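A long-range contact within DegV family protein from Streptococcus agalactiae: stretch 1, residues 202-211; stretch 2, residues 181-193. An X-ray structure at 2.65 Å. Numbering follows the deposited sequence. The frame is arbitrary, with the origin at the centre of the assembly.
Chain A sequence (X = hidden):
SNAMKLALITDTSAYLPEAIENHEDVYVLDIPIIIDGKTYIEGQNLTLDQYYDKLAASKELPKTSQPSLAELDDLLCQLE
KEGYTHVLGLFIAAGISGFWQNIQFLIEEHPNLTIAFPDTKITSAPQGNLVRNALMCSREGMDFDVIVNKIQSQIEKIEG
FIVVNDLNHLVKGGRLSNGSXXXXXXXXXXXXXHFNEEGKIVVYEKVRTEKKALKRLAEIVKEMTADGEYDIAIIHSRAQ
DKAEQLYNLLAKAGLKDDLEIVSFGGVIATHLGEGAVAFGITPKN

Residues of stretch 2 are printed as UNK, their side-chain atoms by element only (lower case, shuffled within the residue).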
# COMPACT_ATOMS: atom_id res chain seq x y z
N VAL A 202 3.00 -10.14 -8.99
CA VAL A 202 3.52 -11.18 -9.87
C VAL A 202 5.02 -11.31 -9.60
O VAL A 202 5.61 -10.45 -8.92
CB VAL A 202 3.26 -10.91 -11.41
CG1 VAL A 202 1.81 -10.62 -11.67
CG2 VAL A 202 4.12 -9.79 -11.96
N VAL A 203 5.63 -12.39 -10.09
CA VAL A 203 7.06 -12.57 -9.94
C VAL A 203 7.76 -11.72 -10.98
O VAL A 203 7.56 -11.87 -12.18
CB VAL A 203 7.50 -14.05 -10.06
CG1 VAL A 203 8.99 -14.19 -9.76
CG2 VAL A 203 6.67 -14.93 -9.13
N TYR A 204 8.59 -10.80 -10.51
CA TYR A 204 9.43 -10.03 -11.41
C TYR A 204 10.59 -10.89 -11.90
O TYR A 204 10.78 -11.06 -13.10
CB TYR A 204 9.92 -8.76 -10.72
CG TYR A 204 10.75 -7.86 -11.60
CD1 TYR A 204 10.16 -7.12 -12.62
CD2 TYR A 204 12.13 -7.75 -11.40
CE1 TYR A 204 10.92 -6.28 -13.43
CE2 TYR A 204 12.90 -6.92 -12.20
CZ TYR A 204 12.29 -6.19 -13.21
OH TYR A 204 13.07 -5.38 -14.00
N GLU A 205 11.35 -11.47 -10.96
CA GLU A 205 12.59 -12.17 -11.30
C GLU A 205 12.87 -13.34 -10.34
O GLU A 205 12.68 -13.21 -9.13
CB GLU A 205 13.74 -11.15 -11.28
CG GLU A 205 14.99 -11.53 -12.06
CD GLU A 205 16.00 -10.37 -12.14
OE1 GLU A 205 15.59 -9.22 -12.42
OE2 GLU A 205 17.22 -10.63 -11.93
N LYS A 206 13.29 -14.49 -10.89
CA LYS A 206 13.82 -15.59 -10.07
C LYS A 206 15.24 -15.21 -9.65
O LYS A 206 16.12 -15.06 -10.50
CB LYS A 206 13.84 -16.92 -10.83
CG LYS A 206 12.49 -17.65 -10.95
CD LYS A 206 12.60 -18.97 -11.74
CE LYS A 206 12.53 -20.20 -10.83
NZ LYS A 206 13.10 -21.45 -11.43
N VAL A 207 15.46 -15.01 -8.36
CA VAL A 207 16.80 -14.75 -7.84
C VAL A 207 17.10 -15.87 -6.86
O VAL A 207 16.25 -16.25 -6.06
CB VAL A 207 16.92 -13.36 -7.16
CG1 VAL A 207 18.32 -13.15 -6.61
CG2 VAL A 207 16.60 -12.26 -8.16
N ARG A 208 18.30 -16.41 -6.92
CA ARG A 208 18.57 -17.64 -6.18
C ARG A 208 18.88 -17.46 -4.69
O ARG A 208 18.45 -18.28 -3.88
CB ARG A 208 19.62 -18.47 -6.89
CG ARG A 208 19.02 -19.24 -8.05
CD ARG A 208 20.01 -20.21 -8.63
NE ARG A 208 20.37 -21.28 -7.70
CZ ARG A 208 21.46 -21.30 -6.94
NH1 ARG A 208 22.33 -20.29 -6.96
NH2 ARG A 208 21.68 -22.34 -6.15
N THR A 209 19.60 -16.40 -4.34
CA THR A 209 19.99 -16.16 -2.96
C THR A 209 19.40 -14.88 -2.39
O THR A 209 19.03 -13.99 -3.13
CB THR A 209 21.52 -16.13 -2.81
OG1 THR A 209 21.86 -15.76 -1.47
CG2 THR A 209 22.14 -15.13 -3.76
N GLU A 210 19.32 -14.80 -1.07
CA GLU A 210 18.81 -13.61 -0.38
C GLU A 210 19.74 -12.42 -0.58
O GLU A 210 19.28 -11.30 -0.79
CB GLU A 210 18.59 -13.88 1.11
CG GLU A 210 17.81 -12.78 1.84
CD GLU A 210 18.55 -12.24 3.07
OE1 GLU A 210 18.01 -12.37 4.19
OE2 GLU A 210 19.68 -11.69 2.91
N LYS A 211 21.06 -12.68 -0.50
CA LYS A 211 22.11 -11.70 -0.78
C LYS A 211 21.86 -11.07 -2.13
O LYS A 211 21.71 -9.85 -2.21
CB LYS A 211 23.48 -12.36 -0.82
CG LYS A 211 24.21 -12.45 0.50
CD LYS A 211 25.50 -13.30 0.35
CE LYS A 211 25.23 -14.83 0.40
NZ LYS A 211 24.79 -15.34 1.75
N UNK A 181 -0.05 -22.53 -8.76
CA UNK A 181 0.54 -23.18 -9.93
C UNK A 181 2.06 -23.01 -10.02
O UNK A 181 2.76 -23.86 -10.55
c UNK A 181 -0.12 -22.70 -11.22
N UNK A 182 2.57 -21.90 -9.49
CA UNK A 182 4.00 -21.58 -9.59
C UNK A 182 4.80 -21.76 -8.29
O UNK A 182 6.03 -21.64 -8.30
c UNK A 182 3.90 -17.66 -9.65
c UNK A 182 3.54 -19.09 -9.30
c UNK A 182 4.24 -20.14 -10.16
c UNK A 182 3.79 -20.06 -11.62
N UNK A 183 4.12 -22.07 -7.18
CA UNK A 183 4.77 -22.13 -5.86
C UNK A 183 5.92 -23.15 -5.79
O UNK A 183 6.99 -22.84 -5.27
c UNK A 183 4.47 -22.32 -3.34
c UNK A 183 2.83 -23.51 -4.91
c UNK A 183 3.53 -22.57 -2.11
c UNK A 183 3.75 -22.29 -4.70
N UNK A 184 5.69 -24.34 -6.34
CA UNK A 184 6.71 -25.39 -6.39
C UNK A 184 8.04 -24.97 -6.99
O UNK A 184 9.08 -25.51 -6.63
N UNK A 185 8.00 -24.00 -7.90
CA UNK A 185 9.20 -23.47 -8.56
C UNK A 185 9.93 -22.38 -7.78
O UNK A 185 11.11 -22.14 -8.01
c UNK A 185 8.46 -24.04 -10.91
n UNK A 185 7.62 -23.70 -11.88
c UNK A 185 8.84 -22.94 -9.94
o UNK A 185 8.92 -25.19 -10.78
N UNK A 186 9.23 -21.74 -6.86
CA UNK A 186 9.80 -20.61 -6.15
C UNK A 186 10.28 -20.96 -4.75
O UNK A 186 10.99 -20.16 -4.13
c UNK A 186 8.09 -19.13 -7.41
c UNK A 186 6.95 -18.18 -7.16
c UNK A 186 9.05 -18.56 -8.43
c UNK A 186 8.79 -19.46 -6.09
N UNK A 187 9.92 -22.14 -4.26
CA UNK A 187 10.21 -22.49 -2.86
C UNK A 187 11.70 -22.53 -2.47
O UNK A 187 12.05 -22.08 -1.38
c UNK A 187 8.02 -23.51 -1.97
c UNK A 187 7.34 -24.82 -1.53
c UNK A 187 7.90 -22.44 -0.87
c UNK A 187 9.47 -23.76 -2.44
N UNK A 188 12.56 -23.02 -3.36
CA UNK A 188 13.99 -23.13 -3.08
C UNK A 188 14.79 -21.87 -3.30
O UNK A 188 16.00 -21.86 -3.09
c UNK A 188 14.60 -24.23 -3.94
o UNK A 188 14.42 -25.48 -3.31
N UNK A 189 14.13 -20.80 -3.73
CA UNK A 189 14.85 -19.62 -4.17
C UNK A 189 14.28 -18.35 -3.52
O UNK A 189 13.35 -18.43 -2.72
c UNK A 189 14.88 -19.54 -5.73
c UNK A 189 13.39 -18.66 -7.60
c UNK A 189 13.45 -19.41 -6.29
c UNK A 189 15.58 -20.76 -6.35
N UNK A 190 14.84 -17.19 -3.84
CA UNK A 190 14.39 -15.92 -3.27
C UNK A 190 13.94 -14.98 -4.39
O UNK A 190 14.71 -14.12 -4.83
c UNK A 190 15.56 -15.81 -0.97
c UNK A 190 15.49 -15.28 -2.40
c UNK A 190 14.52 -15.12 -0.07
c UNK A 190 14.53 -15.61 1.39
n UNK A 190 14.67 -17.09 1.57
N UNK A 191 12.69 -15.15 -4.87
CA UNK A 191 12.21 -14.35 -6.01
C UNK A 191 11.96 -12.90 -5.65
O UNK A 191 11.58 -12.59 -4.51
c UNK A 191 10.43 -15.62 -5.05
c UNK A 191 11.67 -16.12 -4.41
c UNK A 191 10.89 -15.01 -6.35
N UNK A 192 12.18 -12.03 -6.62
CA UNK A 192 11.79 -10.63 -6.54
C UNK A 192 10.40 -10.50 -7.16
O UNK A 192 10.16 -10.96 -8.30
c UNK A 192 12.45 -8.25 -7.09
c UNK A 192 14.21 -9.96 -6.84
c UNK A 192 12.79 -9.71 -7.29
N UNK A 193 9.50 -9.89 -6.41
CA UNK A 193 8.10 -9.72 -6.82
C UNK A 193 7.82 -8.25 -6.98
O UNK A 193 8.52 -7.42 -6.40
c UNK A 193 7.08 -12.71 -6.39
c UNK A 193 7.49 -11.73 -5.32
c UNK A 193 6.85 -12.06 -4.00
c UNK A 193 7.17 -10.30 -5.76

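Position 181 carries one side-chain carbon, beyond reach of stretch 1: A181. Position 182 has four carbons, forked at the first, with one arm two carbons long; that is isoleucine, I182. Its CA-to-CB bond points toward stretch 1, and its CD1 lies 3.9 Å from CG2 of V203. The same fork and long arm at 183 give I183, which makes no contact. Position 184 has no side-chain atoms, hence G184.

At 185 two carbons occur, the second carrying one oxygen and one nitrogen, a carboxamide: N185. Its backbone O is 3.7 Å from CE of K206. Position 186 has four carbons forked at the second, the leucine pattern. The CD1 of L186 reaches CG2 of V203 at 3.8 Å. Position 187 repeats that pattern but is out of reach, L187. Position 188 has one carbon followed by one oxygen, and its side chain makes no close approach to stretch 1: S188, peripheral to the contact.

Position 189 again shows four carbons forked at the first with one longer arm, so it is I189. It closes a type I turn begun at L186, with I189 N bonded to L186 O at 3.2 Å, and its CD1 packs 3.6 Å from CG of K206. Position 190 bears four carbons in a row ending in nitrogen: K190. Its CG lies 4.2 Å from CB of E210, while the end of the chain leads away. At 191 three carbons close a ring onto the backbone N, which defines P191; its CB is 4.0 Å from CG1 of V203. With N tied into the ring, this residue has no amide hydrogen to donate.

Position 192 has one carbon carrying two more, a valine. The CG2 of V192 meets CG2 of V207 at 3.6 Å. Position 193 has four carbons forked at the second, L193, whose CD2 approaches CG2 of V203 at 3.6 Å.

The contact combines an antiparallel backbone ladder with apolar packing. K190 N donates to V207 O (2.8 Å, 141°), V192 N to E205 O (2.8 Å, 153°), and E205 N to V192 O (3.0 Å, 164°). The register shifts by one between the V203–L193 and E205–V192 pairs, a beta bulge. There V192 O accepts a second, weak bond from Y204 N (2.7 Å, 128°), so one carbonyl serves two successive amides. Beside this ladder, V203 packs against I182, L186, P191 and L193, linking the strand to both the helical segment and its partner strand. Together the stretches bury 722 Å², summed over both sides.

Stretch 2, residues 181-193: AIIGNLLSIKPVL
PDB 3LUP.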